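Dihydrodipicolinate synthase (Rhodopseudomonas palustris, PDB 3DZ1) probably acts as a 4-hydroxy-tetrahydrodipicolinate synthase, a pyruvate-dependent TIM-barrel lyase of lysine biosynthesis. Local coordinates at residues V46-I51 with M77-G82; I108-S113 with V148-K153; V135-Q140 with M160-C165; C165-H170 with P193-C198; E177-L182 with R211-A216. All blocks are in the same frame, centred on the assembly; numbering follows the deposited sequence.

Interaction 1: residues V46-I51 with M77-G82; sequences VTVLGI and MQVIVG
Val46, Val48, Val79 and Val81 point to one face of two neighbouring parallel strands, while Thr47 and Ile80 occupy the other. On the valine face Val48 and Val81 cross obliquely, Val48 CG2 meeting Val81 CG2 at 3.8 Å; Val48 CG2 sits in the crowded position between its own backbone N and carbonyl carbon (chi1 -59°). Leu49 runs alongside Val81, with CD1 3.6 Å from Val81 CG1. At the start of the pair the selenomethionine Met77, bent at its last torsion, brings CE to 3.7 Å from Val46 CG2. Beta-branched residues suit such positions because they are at ease in extended chain and fill the layer against helix 60-73, where Val48 meets Phe70. On the opposite face Thr47 OG1 lies 3.9 Å from Ile80 CB, and both residues touch Met217, a predicted pyruvate-binding position inside the barrel. Four backbone hydrogen bonds join the strands, from Val46 N to Gln78 O through Gly82 N to Val48 O, the last nearly straight at 171°. Beyond them a water accepts from Gly50 N and donates to Gly82 O. Thr47 OG1 is buried with no polar partner in the model, so it appears to contribute packing only.

Interaction 2: residues I108-S113 with V148-K153; sequences IAPPPS and VVMTPK
Apolar packing carries this contact, and its centre is the ring of Pro110. The selenomethionine Met150 reaches it tip to tip: its chain is extended beyond CG, so that the terminal methyl CE comes to 3.3 Å from Pro110 CG, closer than two carbons normally rest, and to 3.5 Å from Pro110 CD. Val148 crosses the same ring obliquely, its CB 3.9 Å from Pro110 CG. A proline serves well here, since its rigid ring offers CG to two partners, while the long selenomethionine reaches in from farther off. Leu139 of strand 137-141 touches Met150, and Phe124 of helix 117-131 touches Pro110.

The second kind of approach is methyl to carbonyl. Val148 has CG1 anti to its backbone N (chi1 179°), which leaves CG2 beside that N and turned to Pro111 O at 3.2 Å. No hydrogen bond links the two segments.

Polar contacts are made with residues outside the pair: Met150 O takes a hydrogen bond from Lys178 NZ, and Thr151 is the N-cap of helix 152-161, its OG1 accepting from Val154 N. Val149 packs on Thr116 of a second subunit, beside a subunit boundary. Both segments lie among the beta-alpha connections of the TIM barrel: one leaves the end of strand 105-108 for helix 117-131, the other enters the first turn of helix 152-161.

Interaction 3: residues V135-Q140 with M160-C165; sequences VPWVLQ and MDSASC
A cysteine sulfur seated squarely over an indole is the striking feature here: Cys165 SG stands 3.9 Å from the centroid of the six-membered ring of Trp137, only 8° off the ring normal. Cys165 CB lies over the same face, nearer the rim, and touches Trp137 CE2 at 3.4 Å. Two torsions bring this about. Trp137 holds CG in the crowded position between backbone N and carbonyl carbon (chi1 63°), which swings the indole across the neighbouring chain, and Cys165 has SG anti to its backbone N (chi1 179°), carrying the sulfur out over the ring. A cysteine suits the spot, being short enough to sit close over the ring and ending in a polarisable sulfur. Phe124 of helix 117-131 also meets the Trp137 ring, with the planes nearly parallel.

At the edge of the indole, near its plane, sits Ser162 CB. Trp137 NE1 donates a hydrogen bond to a water 2.9 Å away, and this water also accepts from Ser164 N, so the buried ring nitrogen is satisfied through a bridge to the backbone. Ser162 OG accepts from Cys165 N at 3.1 Å, an ST motif that shapes the turn, and is also hydrogen-bonded to Val159 O; Ser164 OG is bonded to Asp133 O.

The backbones are joined by Trp137 N to Ser164 O at 3.1 Å, with the donor above the carbonyl plane. Trp137 and Cys165 pair as the parallel bridge opening the junction of strands 137-141 and 165-170, which are connected in the chain through short helix 143-146 and helix 152-161, a beta-alpha-beta crossover of the TIM barrel.

Interaction 4: residues C165-H170 with P193-C198; sequences CVMLKH and PLSILC
Strands 165-170 and 195-198 are the two parallel strands of a beta-alpha-beta unit of the TIM barrel, connected through helix 176-188. Four backbone hydrogen bonds hold them in register, from Ser195 N to Val166 O (3.0 Å) up to His170 N to Leu197 O (2.8 Å).

Met167, Lys169, Ser195 and Leu197 point to one face. The selenomethionine Met167 crosses Leu197 obliquely: CG is anti to its backbone N, and a bend at chi3 (-75°) turns CE to 3.5 Å from Leu197 CD1 and also to 3.5 Å from Ser195 OG. This flexible chain can thus fit between a branched neighbour and a small one. Ser195 OG is hydrogen-bonded to Ala9 O. Met167, Lys169 and Leu197 all touch Met217, a predicted pyruvate-binding residue. Replacing Leu197 by an alanine would remove the CD1 and CG contacts with Met167 and would probably loosen the packing round the selenomethionine and Met217.

On the other face His170 CB rests on Ile196 CG2 at 3.8 Å, and Cys198 SG approaches His170 CD2 obliquely at 3.8 Å. Leu194 brings CD1 to 3.6 Å from Met167 N, against the Val166-Met167 peptide at the start of the paired region.

Lys169, fully extended, carries NZ to a salt bridge with Glu171. Its buried ammonium is thus paired with a carboxylate, which would be expected to stabilise the charged form of the lysine.

Interaction 5: residues E177-L182 with R211-A216; sequences EKITTL and RGADGA
Arg211, which immediately precedes Gly212, does most of the work. Its CB packs on Ile179 CG2 at 3.8 Å, and a bend at chi2 (-59°) then sends the chain along helix 176-188 to its polar residues. The guanidinium grips Glu177 end-on, NH2 to OE2 at 3.0 Å and NH1 to OE1 at 3.2 Å, a salt bridge in which the carboxylate and guanidinium planes stand 70° apart; both oxygens are therefore met from above the carboxylate plane. NH1 also donates to Thr180 OG1 at 2.9 Å, so it serves both partners, Glu177 at the NH1/NH2 end and Thr180 from the side of NE. A water bonded to Thr180 OG1 donates to Arg211 O. An alanine in place of Arg211 would lose every one of these side-chain bonds and would probably weaken the link to the third subunit, whose Glu294 forms a salt bridge with NE.

Gly212 follows in a Schellman motif, and at its positive phi (123°) a CB would collide with the carbonyl O of Arg211, which is why glycine fits here. Ala213 comes next, its small CB 4.4 Å from Ile179 CD1, and the chain then enters strand 215-218.

Glu177 OE2 is also hydrogen-bonded to Thr288 OG1 of the third subunit. With acidic groups from two chains around it, the guanidinium charge is probably well balanced at this subunit interface.

Overall arrangement
All five contacts belong to one TIM barrel and go round it in chain order, though interactions 2 and 3 alternate their segments, as do 4 and 5. Interactions 3 and 4 have centres about 9 Å apart: they share Cys165, and strands 137-141 and 165-170 are hydrogen-bonded neighbours. Interactions 4 and 5, centres also about 9 Å apart, meet where strand 195-198 pairs with the chain leading into 215-218. Interaction 2 touches 3 through Ile108 and 5 through Lys178. Interaction 1 has its centre about 21 Å from that of interaction 5, yet packs on interaction 3 through Ile80 and Val138. Interactions 1 and 4 flank predicted pyruvate-binding Met217; interactions 2 and 5 reach other subunits.

Interaction 1: residues V46-I51 with M77-G82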
# COMPACT_ATOMS: atom_id res chain seq x y z
N VAL A 46 9.66 -27.39 -15.08
CA VAL A 46 10.05 -26.03 -15.42
C VAL A 46 8.81 -25.14 -15.38
O VAL A 46 7.75 -25.54 -15.86
CB VAL A 46 10.67 -25.97 -16.84
CG1 VAL A 46 11.22 -24.57 -17.12
CG2 VAL A 46 11.78 -27.01 -16.98
N THR A 47 8.95 -23.95 -14.80
CA THR A 47 7.85 -23.00 -14.75
C THR A 47 8.22 -21.88 -15.70
O THR A 47 9.35 -21.38 -15.66
CB THR A 47 7.65 -22.48 -13.31
OG1 THR A 47 7.30 -23.58 -12.46
CG2 THR A 47 6.52 -21.44 -13.26
N VAL A 48 7.30 -21.50 -16.58
CA VAL A 48 7.58 -20.47 -17.56
C VAL A 48 6.64 -19.27 -17.53
O VAL A 48 5.56 -19.33 -16.94
CB VAL A 48 7.57 -21.06 -18.99
CG1 VAL A 48 8.61 -22.15 -19.11
CG2 VAL A 48 6.20 -21.60 -19.33
N LEU A 49 7.07 -18.19 -18.18
CA LEU A 49 6.32 -16.95 -18.25
C LEU A 49 6.21 -16.30 -16.87
O LEU A 49 7.11 -16.43 -16.05
CB LEU A 49 4.93 -17.19 -18.86
CG LEU A 49 4.98 -17.69 -20.31
CD1 LEU A 49 3.57 -17.80 -20.87
CD2 LEU A 49 5.80 -16.72 -21.15
N GLY A 50 5.11 -15.61 -16.62
CA GLY A 50 4.96 -14.94 -15.33
C GLY A 50 5.97 -13.81 -15.21
O GLY A 50 6.69 -13.49 -16.16
N ILE A 51 6.04 -13.20 -14.03
CA ILE A 51 6.95 -12.09 -13.78
C ILE A 51 8.42 -12.41 -14.05
O ILE A 51 9.11 -11.67 -14.76
CB ILE A 51 6.83 -11.58 -12.33
CG1 ILE A 51 5.40 -11.11 -12.07
CG2 ILE A 51 7.82 -10.47 -12.07
CD1 ILE A 51 4.93 -10.02 -13.02
N MSE A 77 9.83 -33.63 -18.77
CA MSE A 77 9.54 -32.86 -17.57
C MSE A 77 8.16 -32.22 -17.62
O MSE A 77 7.60 -32.00 -18.70
CB MSE A 77 10.58 -31.76 -17.38
CG MSE A 77 12.00 -32.25 -17.21
SE MSE A 77 13.21 -30.76 -16.95
CE MSE A 77 13.13 -30.00 -18.73
N GLN A 78 7.61 -31.91 -16.45
CA GLN A 78 6.31 -31.27 -16.37
C GLN A 78 6.53 -29.76 -16.44
O GLN A 78 7.31 -29.20 -15.67
CB GLN A 78 5.63 -31.65 -15.05
CG GLN A 78 5.45 -33.15 -14.87
CD GLN A 78 4.80 -33.52 -13.54
OE1 GLN A 78 5.33 -33.21 -12.46
NE2 GLN A 78 3.65 -34.19 -13.61
N VAL A 79 5.86 -29.10 -17.38
CA VAL A 79 6.00 -27.65 -17.53
C VAL A 79 4.76 -26.91 -17.03
O VAL A 79 3.64 -27.20 -17.43
CB VAL A 79 6.26 -27.26 -19.00
CG1 VAL A 79 6.23 -25.74 -19.16
CG2 VAL A 79 7.62 -27.78 -19.43
N ILE A 80 4.99 -25.95 -16.14
CA ILE A 80 3.92 -25.16 -15.55
C ILE A 80 3.95 -23.76 -16.15
O ILE A 80 4.99 -23.10 -16.16
CB ILE A 80 4.10 -25.07 -14.03
CG1 ILE A 80 4.04 -26.47 -13.43
CG2 ILE A 80 3.03 -24.18 -13.42
CD1 ILE A 80 4.55 -26.54 -12.01
N VAL A 81 2.82 -23.30 -16.67
CA VAL A 81 2.76 -21.98 -17.27
C VAL A 81 2.05 -20.99 -16.35
O VAL A 81 0.94 -21.26 -15.88
CB VAL A 81 2.03 -22.02 -18.63
CG1 VAL A 81 2.05 -20.64 -19.28
CG2 VAL A 81 2.70 -23.06 -19.54
N GLY A 82 2.69 -19.87 -16.08
CA GLY A 82 2.07 -18.86 -15.24
C GLY A 82 0.98 -18.21 -16.07
O GLY A 82 1.23 -17.79 -17.19
O HOH W 1 2.23 -15.31 -17.84

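Interaction 2: residues I108-S113 with V148-K153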
# COMPACT_ATOMS: atom_id res chain seq x y z
N ILE A 108 -1.40 -19.66 -10.71
CA ILE A 108 -2.24 -18.49 -10.54
C ILE A 108 -1.92 -17.74 -9.26
O ILE A 108 -1.94 -18.31 -8.16
CB ILE A 108 -3.75 -18.86 -10.51
CG1 ILE A 108 -4.11 -19.70 -11.74
CG2 ILE A 108 -4.60 -17.59 -10.50
CD1 ILE A 108 -5.54 -20.23 -11.71
N ALA A 109 -1.61 -16.46 -9.41
CA ALA A 109 -1.31 -15.59 -8.28
C ALA A 109 -2.51 -14.66 -8.15
O ALA A 109 -3.19 -14.38 -9.14
CB ALA A 109 -0.04 -14.79 -8.54
N PRO A 110 -2.78 -14.17 -6.94
CA PRO A 110 -3.92 -13.27 -6.76
C PRO A 110 -3.58 -11.82 -7.12
O PRO A 110 -2.41 -11.43 -7.07
CB PRO A 110 -4.24 -13.41 -5.28
CG PRO A 110 -2.86 -13.50 -4.69
CD PRO A 110 -2.15 -14.47 -5.64
N PRO A 111 -4.59 -11.03 -7.51
CA PRO A 111 -4.29 -9.63 -7.84
C PRO A 111 -3.84 -8.97 -6.53
O PRO A 111 -4.27 -9.37 -5.45
CB PRO A 111 -5.64 -9.11 -8.35
CG PRO A 111 -6.65 -10.02 -7.71
CD PRO A 111 -5.98 -11.37 -7.83
N PRO A 112 -2.99 -7.95 -6.62
CA PRO A 112 -2.48 -7.24 -5.43
C PRO A 112 -3.47 -6.52 -4.52
O PRO A 112 -3.12 -6.14 -3.41
CB PRO A 112 -1.44 -6.29 -6.03
CG PRO A 112 -2.04 -5.95 -7.36
CD PRO A 112 -2.52 -7.30 -7.86
N SER A 113 -4.71 -6.36 -4.97
CA SER A 113 -5.71 -5.65 -4.18
C SER A 113 -6.51 -6.47 -3.17
O SER A 113 -7.10 -5.91 -2.25
CB SER A 113 -6.70 -4.94 -5.11
OG SER A 113 -7.44 -5.86 -5.88
N VAL A 148 -0.77 -9.51 -1.13
CA VAL A 148 -1.79 -10.37 -0.54
C VAL A 148 -1.22 -11.35 0.48
O VAL A 148 -0.16 -11.94 0.27
CB VAL A 148 -2.53 -11.16 -1.63
CG1 VAL A 148 -3.57 -12.08 -0.99
CG2 VAL A 148 -3.19 -10.21 -2.61
N VAL A 149 -1.92 -11.51 1.60
CA VAL A 149 -1.49 -12.44 2.63
C VAL A 149 -2.57 -13.50 2.79
O VAL A 149 -3.75 -13.18 2.91
CB VAL A 149 -1.27 -11.73 3.99
CG1 VAL A 149 -0.90 -12.75 5.07
CG2 VAL A 149 -0.17 -10.69 3.86
N MSE A 150 -2.16 -14.77 2.77
CA MSE A 150 -3.08 -15.89 2.90
C MSE A 150 -2.74 -16.77 4.10
O MSE A 150 -1.65 -17.33 4.16
CB MSE A 150 -3.02 -16.76 1.64
CG MSE A 150 -3.18 -16.01 0.34
SE MSE A 150 -3.14 -17.25 -1.15
CE MSE A 150 -3.12 -16.00 -2.61
N THR A 151 -3.67 -16.91 5.04
CA THR A 151 -3.41 -17.76 6.20
C THR A 151 -3.52 -19.22 5.78
O THR A 151 -4.09 -19.53 4.73
CB THR A 151 -4.44 -17.53 7.32
OG1 THR A 151 -5.74 -17.94 6.86
CG2 THR A 151 -4.49 -16.07 7.72
N PRO A 152 -2.94 -20.13 6.57
CA PRO A 152 -3.00 -21.56 6.23
C PRO A 152 -4.45 -22.01 6.04
O PRO A 152 -4.73 -22.80 5.15
CB PRO A 152 -2.34 -22.21 7.43
CG PRO A 152 -1.26 -21.23 7.77
CD PRO A 152 -2.00 -19.90 7.68
N LYS A 153 -5.35 -21.49 6.86
CA LYS A 153 -6.77 -21.84 6.76
C LYS A 153 -7.37 -21.35 5.44
O LYS A 153 -8.22 -22.02 4.84
CB LYS A 153 -7.57 -21.26 7.93
CG LYS A 153 -7.24 -21.90 9.27
CD LYS A 153 -8.09 -21.33 10.40
CE LYS A 153 -7.80 -22.06 11.71
NZ LYS A 153 -8.62 -21.53 12.85

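Interaction 3: residues V135-Q140 with M160-C165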
# COMPACT_ATOMS: atom_id res chain seq x y z
N VAL A 135 -8.30 -28.20 -15.30
CA VAL A 135 -6.92 -27.76 -15.40
C VAL A 135 -6.18 -27.76 -14.06
O VAL A 135 -6.55 -27.03 -13.14
CB VAL A 135 -6.85 -26.34 -16.01
CG1 VAL A 135 -5.40 -25.88 -16.14
CG2 VAL A 135 -7.53 -26.33 -17.38
N PRO A 136 -5.13 -28.59 -13.94
CA PRO A 136 -4.35 -28.65 -12.70
C PRO A 136 -3.69 -27.29 -12.51
O PRO A 136 -3.15 -26.73 -13.46
CB PRO A 136 -3.32 -29.74 -12.99
CG PRO A 136 -3.97 -30.59 -14.03
CD PRO A 136 -4.62 -29.56 -14.92
N TRP A 137 -3.72 -26.75 -11.30
CA TRP A 137 -3.08 -25.46 -11.11
C TRP A 137 -2.31 -25.31 -9.82
O TRP A 137 -2.46 -26.11 -8.88
CB TRP A 137 -4.10 -24.32 -11.25
CG TRP A 137 -5.21 -24.31 -10.24
CD1 TRP A 137 -6.28 -25.15 -10.19
CD2 TRP A 137 -5.35 -23.40 -9.15
NE1 TRP A 137 -7.09 -24.82 -9.13
CE2 TRP A 137 -6.55 -23.74 -8.47
CE3 TRP A 137 -4.59 -22.32 -8.67
CZ2 TRP A 137 -7.00 -23.04 -7.35
CZ3 TRP A 137 -5.04 -21.63 -7.56
CH2 TRP A 137 -6.23 -21.99 -6.91
N VAL A 138 -1.47 -24.29 -9.79
CA VAL A 138 -0.60 -23.98 -8.67
C VAL A 138 -0.96 -22.64 -8.04
O VAL A 138 -1.05 -21.63 -8.73
CB VAL A 138 0.87 -23.92 -9.13
CG1 VAL A 138 1.79 -23.64 -7.95
CG2 VAL A 138 1.24 -25.21 -9.84
N LEU A 139 -1.16 -22.65 -6.73
CA LEU A 139 -1.50 -21.43 -5.99
C LEU A 139 -0.20 -20.74 -5.57
O LEU A 139 0.60 -21.32 -4.82
CB LEU A 139 -2.32 -21.79 -4.74
CG LEU A 139 -2.67 -20.63 -3.80
CD1 LEU A 139 -3.48 -19.58 -4.54
CD2 LEU A 139 -3.45 -21.17 -2.61
N GLN A 140 0.03 -19.52 -6.05
CA GLN A 140 1.24 -18.79 -5.69
C GLN A 140 0.98 -17.87 -4.49
O GLN A 140 0.13 -16.98 -4.55
CB GLN A 140 1.76 -17.97 -6.87
CG GLN A 140 2.92 -17.06 -6.48
CD GLN A 140 3.56 -16.37 -7.67
OE1 GLN A 140 2.88 -16.00 -8.63
NE2 GLN A 140 4.87 -16.19 -7.62
N MSE A 160 -9.44 -26.95 -1.01
CA MSE A 160 -10.61 -27.81 -0.87
C MSE A 160 -11.83 -27.32 -1.66
O MSE A 160 -12.72 -28.11 -1.99
CB MSE A 160 -10.96 -27.99 0.61
CG MSE A 160 -9.86 -28.66 1.43
SE MSE A 160 -9.30 -30.39 0.74
CE MSE A 160 -10.60 -31.50 1.65
N ASP A 161 -11.87 -26.03 -1.96
CA ASP A 161 -12.97 -25.46 -2.75
C ASP A 161 -12.76 -25.80 -4.23
O ASP A 161 -13.71 -25.78 -5.02
CB ASP A 161 -13.00 -23.93 -2.62
CG ASP A 161 -13.79 -23.44 -1.42
OD1 ASP A 161 -14.33 -24.27 -0.66
OD2 ASP A 161 -13.85 -22.21 -1.24
N SER A 162 -11.52 -26.10 -4.59
CA SER A 162 -11.18 -26.41 -5.97
C SER A 162 -11.19 -27.88 -6.34
O SER A 162 -10.99 -28.77 -5.50
CB SER A 162 -9.79 -25.85 -6.30
OG SER A 162 -8.80 -26.69 -5.75
N ALA A 163 -11.40 -28.14 -7.62
CA ALA A 163 -11.42 -29.50 -8.11
C ALA A 163 -9.99 -29.92 -8.45
O ALA A 163 -9.63 -31.08 -8.29
CB ALA A 163 -12.30 -29.59 -9.36
N SER A 164 -9.18 -28.95 -8.87
CA SER A 164 -7.82 -29.25 -9.31
C SER A 164 -6.62 -28.43 -8.82
O SER A 164 -5.62 -28.35 -9.53
CB SER A 164 -7.80 -29.28 -10.84
OG SER A 164 -8.81 -30.14 -11.35
N CYS A 165 -6.69 -27.81 -7.65
CA CYS A 165 -5.49 -27.11 -7.18
C CYS A 165 -4.64 -28.24 -6.60
O CYS A 165 -5.02 -28.87 -5.61
CB CYS A 165 -5.80 -26.10 -6.08
SG CYS A 165 -4.29 -25.27 -5.50
O HOH W 2 -9.59 -26.21 -9.74

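Interaction 4: residues C165-H170 with P193-C198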
# COMPACT_ATOMS: atom_id res chain seq x y z
N CYS A 165 -6.69 -27.81 -7.65
CA CYS A 165 -5.49 -27.11 -7.18
C CYS A 165 -4.64 -28.24 -6.60
O CYS A 165 -5.02 -28.87 -5.61
CB CYS A 165 -5.80 -26.10 -6.08
SG CYS A 165 -4.29 -25.27 -5.50
N VAL A 166 -3.50 -28.51 -7.22
CA VAL A 166 -2.64 -29.60 -6.78
C VAL A 166 -1.35 -29.18 -6.10
O VAL A 166 -0.64 -30.01 -5.54
CB VAL A 166 -2.25 -30.51 -7.98
CG1 VAL A 166 -3.50 -31.13 -8.60
CG2 VAL A 166 -1.49 -29.69 -9.03
N MSE A 167 -1.05 -27.89 -6.13
CA MSE A 167 0.20 -27.44 -5.54
C MSE A 167 0.18 -26.02 -5.02
O MSE A 167 -0.57 -25.16 -5.50
CB MSE A 167 1.31 -27.55 -6.59
CG MSE A 167 2.70 -27.07 -6.16
SE MSE A 167 3.89 -26.88 -7.70
CE MSE A 167 4.24 -28.77 -8.01
N LEU A 168 1.01 -25.78 -4.01
CA LEU A 168 1.17 -24.46 -3.44
C LEU A 168 2.62 -24.07 -3.70
O LEU A 168 3.53 -24.86 -3.40
CB LEU A 168 0.94 -24.47 -1.93
CG LEU A 168 1.45 -23.21 -1.19
CD1 LEU A 168 0.55 -22.02 -1.52
CD2 LEU A 168 1.46 -23.45 0.32
N LYS A 169 2.84 -22.91 -4.30
CA LYS A 169 4.20 -22.44 -4.49
C LYS A 169 4.36 -21.57 -3.26
O LYS A 169 3.86 -20.44 -3.21
CB LYS A 169 4.38 -21.57 -5.73
CG LYS A 169 5.84 -21.17 -5.92
CD LYS A 169 6.04 -20.03 -6.90
CE LYS A 169 7.52 -19.68 -6.99
NZ LYS A 169 7.77 -18.48 -7.82
N HIS A 170 5.03 -22.12 -2.26
CA HIS A 170 5.25 -21.47 -0.98
C HIS A 170 6.36 -20.43 -0.98
O HIS A 170 7.54 -20.76 -1.08
CB HIS A 170 5.54 -22.55 0.07
CG HIS A 170 5.87 -22.01 1.43
ND1 HIS A 170 4.90 -21.61 2.33
CD2 HIS A 170 7.06 -21.81 2.04
CE1 HIS A 170 5.48 -21.18 3.43
NE2 HIS A 170 6.79 -21.29 3.29
N PRO A 193 -4.21 -34.29 -0.31
CA PRO A 193 -2.84 -34.25 -0.83
C PRO A 193 -2.56 -32.92 -1.53
O PRO A 193 -3.40 -32.42 -2.29
CB PRO A 193 -2.80 -35.43 -1.79
CG PRO A 193 -3.67 -36.43 -1.09
CD PRO A 193 -4.85 -35.57 -0.67
N LEU A 194 -1.38 -32.36 -1.27
CA LEU A 194 -1.00 -31.08 -1.86
C LEU A 194 0.51 -30.96 -1.93
O LEU A 194 1.20 -31.14 -0.93
CB LEU A 194 -1.54 -29.92 -1.00
CG LEU A 194 -1.21 -28.49 -1.45
CD1 LEU A 194 -1.99 -28.16 -2.70
CD2 LEU A 194 -1.56 -27.51 -0.34
N SER A 195 1.03 -30.67 -3.12
CA SER A 195 2.46 -30.52 -3.29
C SER A 195 2.85 -29.13 -2.81
O SER A 195 2.12 -28.15 -3.04
CB SER A 195 2.85 -30.69 -4.76
OG SER A 195 4.24 -30.44 -4.96
N ILE A 196 3.97 -29.04 -2.11
CA ILE A 196 4.45 -27.76 -1.64
C ILE A 196 5.88 -27.56 -2.12
O ILE A 196 6.80 -28.23 -1.66
CB ILE A 196 4.41 -27.66 -0.09
CG1 ILE A 196 2.96 -27.76 0.40
CG2 ILE A 196 5.02 -26.32 0.35
CD1 ILE A 196 2.81 -27.62 1.93
N LEU A 197 6.05 -26.65 -3.08
CA LEU A 197 7.38 -26.34 -3.61
C LEU A 197 7.65 -24.92 -3.15
O LEU A 197 6.78 -24.05 -3.25
CB LEU A 197 7.41 -26.43 -5.13
CG LEU A 197 7.14 -27.81 -5.74
CD1 LEU A 197 7.51 -27.78 -7.21
CD2 LEU A 197 7.97 -28.88 -5.01
N CYS A 198 8.85 -24.69 -2.64
CA CYS A 198 9.19 -23.39 -2.10
C CYS A 198 9.94 -22.43 -3.00
O CYS A 198 10.72 -22.83 -3.87
CB CYS A 198 9.96 -23.59 -0.80
SG CYS A 198 9.00 -24.58 0.38

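Interaction 5: residues E177-L182 with R211-A216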
# COMPACT_ATOMS: atom_id res chain seq x y z
N GLU A 177 6.54 -21.80 9.63
CA GLU A 177 5.43 -22.34 10.41
C GLU A 177 4.21 -22.68 9.53
O GLU A 177 3.45 -23.58 9.85
CB GLU A 177 5.01 -21.36 11.51
CG GLU A 177 6.09 -21.06 12.56
CD GLU A 177 6.67 -22.31 13.23
OE1 GLU A 177 5.95 -23.33 13.34
OE2 GLU A 177 7.84 -22.26 13.66
N LYS A 178 4.04 -21.95 8.43
CA LYS A 178 2.93 -22.20 7.53
C LYS A 178 3.02 -23.61 6.95
O LYS A 178 2.02 -24.31 6.81
CB LYS A 178 2.91 -21.17 6.40
CG LYS A 178 1.92 -21.48 5.28
CD LYS A 178 1.81 -20.32 4.29
CE LYS A 178 0.96 -19.19 4.86
NZ LYS A 178 0.90 -18.01 3.94
N ILE A 179 4.23 -24.05 6.62
CA ILE A 179 4.40 -25.38 6.07
C ILE A 179 3.98 -26.40 7.12
O ILE A 179 3.19 -27.30 6.83
CB ILE A 179 5.87 -25.63 5.67
CG1 ILE A 179 6.28 -24.64 4.58
CG2 ILE A 179 6.03 -27.07 5.17
CD1 ILE A 179 7.71 -24.79 4.12
N THR A 180 4.49 -26.25 8.33
CA THR A 180 4.15 -27.15 9.42
C THR A 180 2.64 -27.21 9.65
O THR A 180 2.07 -28.29 9.80
CB THR A 180 4.85 -26.72 10.73
OG1 THR A 180 6.27 -26.83 10.56
CG2 THR A 180 4.41 -27.59 11.90
N THR A 181 1.99 -26.04 9.67
CA THR A 181 0.55 -25.97 9.89
C THR A 181 -0.22 -26.71 8.79
O THR A 181 -1.13 -27.50 9.08
CB THR A 181 0.06 -24.51 9.95
OG1 THR A 181 0.67 -23.86 11.07
CG2 THR A 181 -1.45 -24.44 10.10
N LEU A 182 0.15 -26.47 7.53
CA LEU A 182 -0.50 -27.14 6.41
C LEU A 182 -0.31 -28.66 6.47
O LEU A 182 -1.25 -29.42 6.21
CB LEU A 182 0.03 -26.59 5.07
CG LEU A 182 -0.37 -25.14 4.75
CD1 LEU A 182 0.36 -24.67 3.51
CD2 LEU A 182 -1.88 -25.05 4.56
N ARG A 211 10.84 -28.80 7.27
CA ARG A 211 9.46 -28.62 7.69
C ARG A 211 8.51 -29.56 6.95
O ARG A 211 7.39 -29.80 7.41
CB ARG A 211 9.01 -27.18 7.46
CG ARG A 211 9.73 -26.16 8.33
CD ARG A 211 9.53 -26.47 9.80
NE ARG A 211 10.12 -25.43 10.64
CZ ARG A 211 9.43 -24.70 11.51
NH1 ARG A 211 8.13 -24.88 11.65
NH2 ARG A 211 10.06 -23.78 12.24
N GLY A 212 8.93 -30.06 5.80
CA GLY A 212 8.07 -30.96 5.06
C GLY A 212 7.74 -30.57 3.63
O GLY A 212 6.86 -31.18 3.02
N ALA A 213 8.42 -29.57 3.10
CA ALA A 213 8.17 -29.16 1.72
C ALA A 213 8.58 -30.33 0.82
O ALA A 213 9.43 -31.14 1.21
CB ALA A 213 8.98 -27.92 1.37
N ASP A 214 7.98 -30.42 -0.36
CA ASP A 214 8.29 -31.50 -1.29
C ASP A 214 9.49 -31.18 -2.16
O ASP A 214 10.10 -32.07 -2.76
CB ASP A 214 7.09 -31.79 -2.20
CG ASP A 214 5.94 -32.39 -1.44
OD1 ASP A 214 6.13 -33.47 -0.85
OD2 ASP A 214 4.85 -31.79 -1.43
N GLY A 215 9.83 -29.90 -2.24
CA GLY A 215 10.95 -29.50 -3.05
C GLY A 215 11.00 -28.01 -3.27
O GLY A 215 10.45 -27.22 -2.48
N ALA A 216 11.65 -27.61 -4.35
CA ALA A 216 11.81 -26.19 -4.66
C ALA A 216 11.40 -25.81 -6.08
O ALA A 216 11.55 -26.60 -7.02
CB ALA A 216 13.26 -25.78 -4.45
O HOH W 3 6.69 -29.32 9.93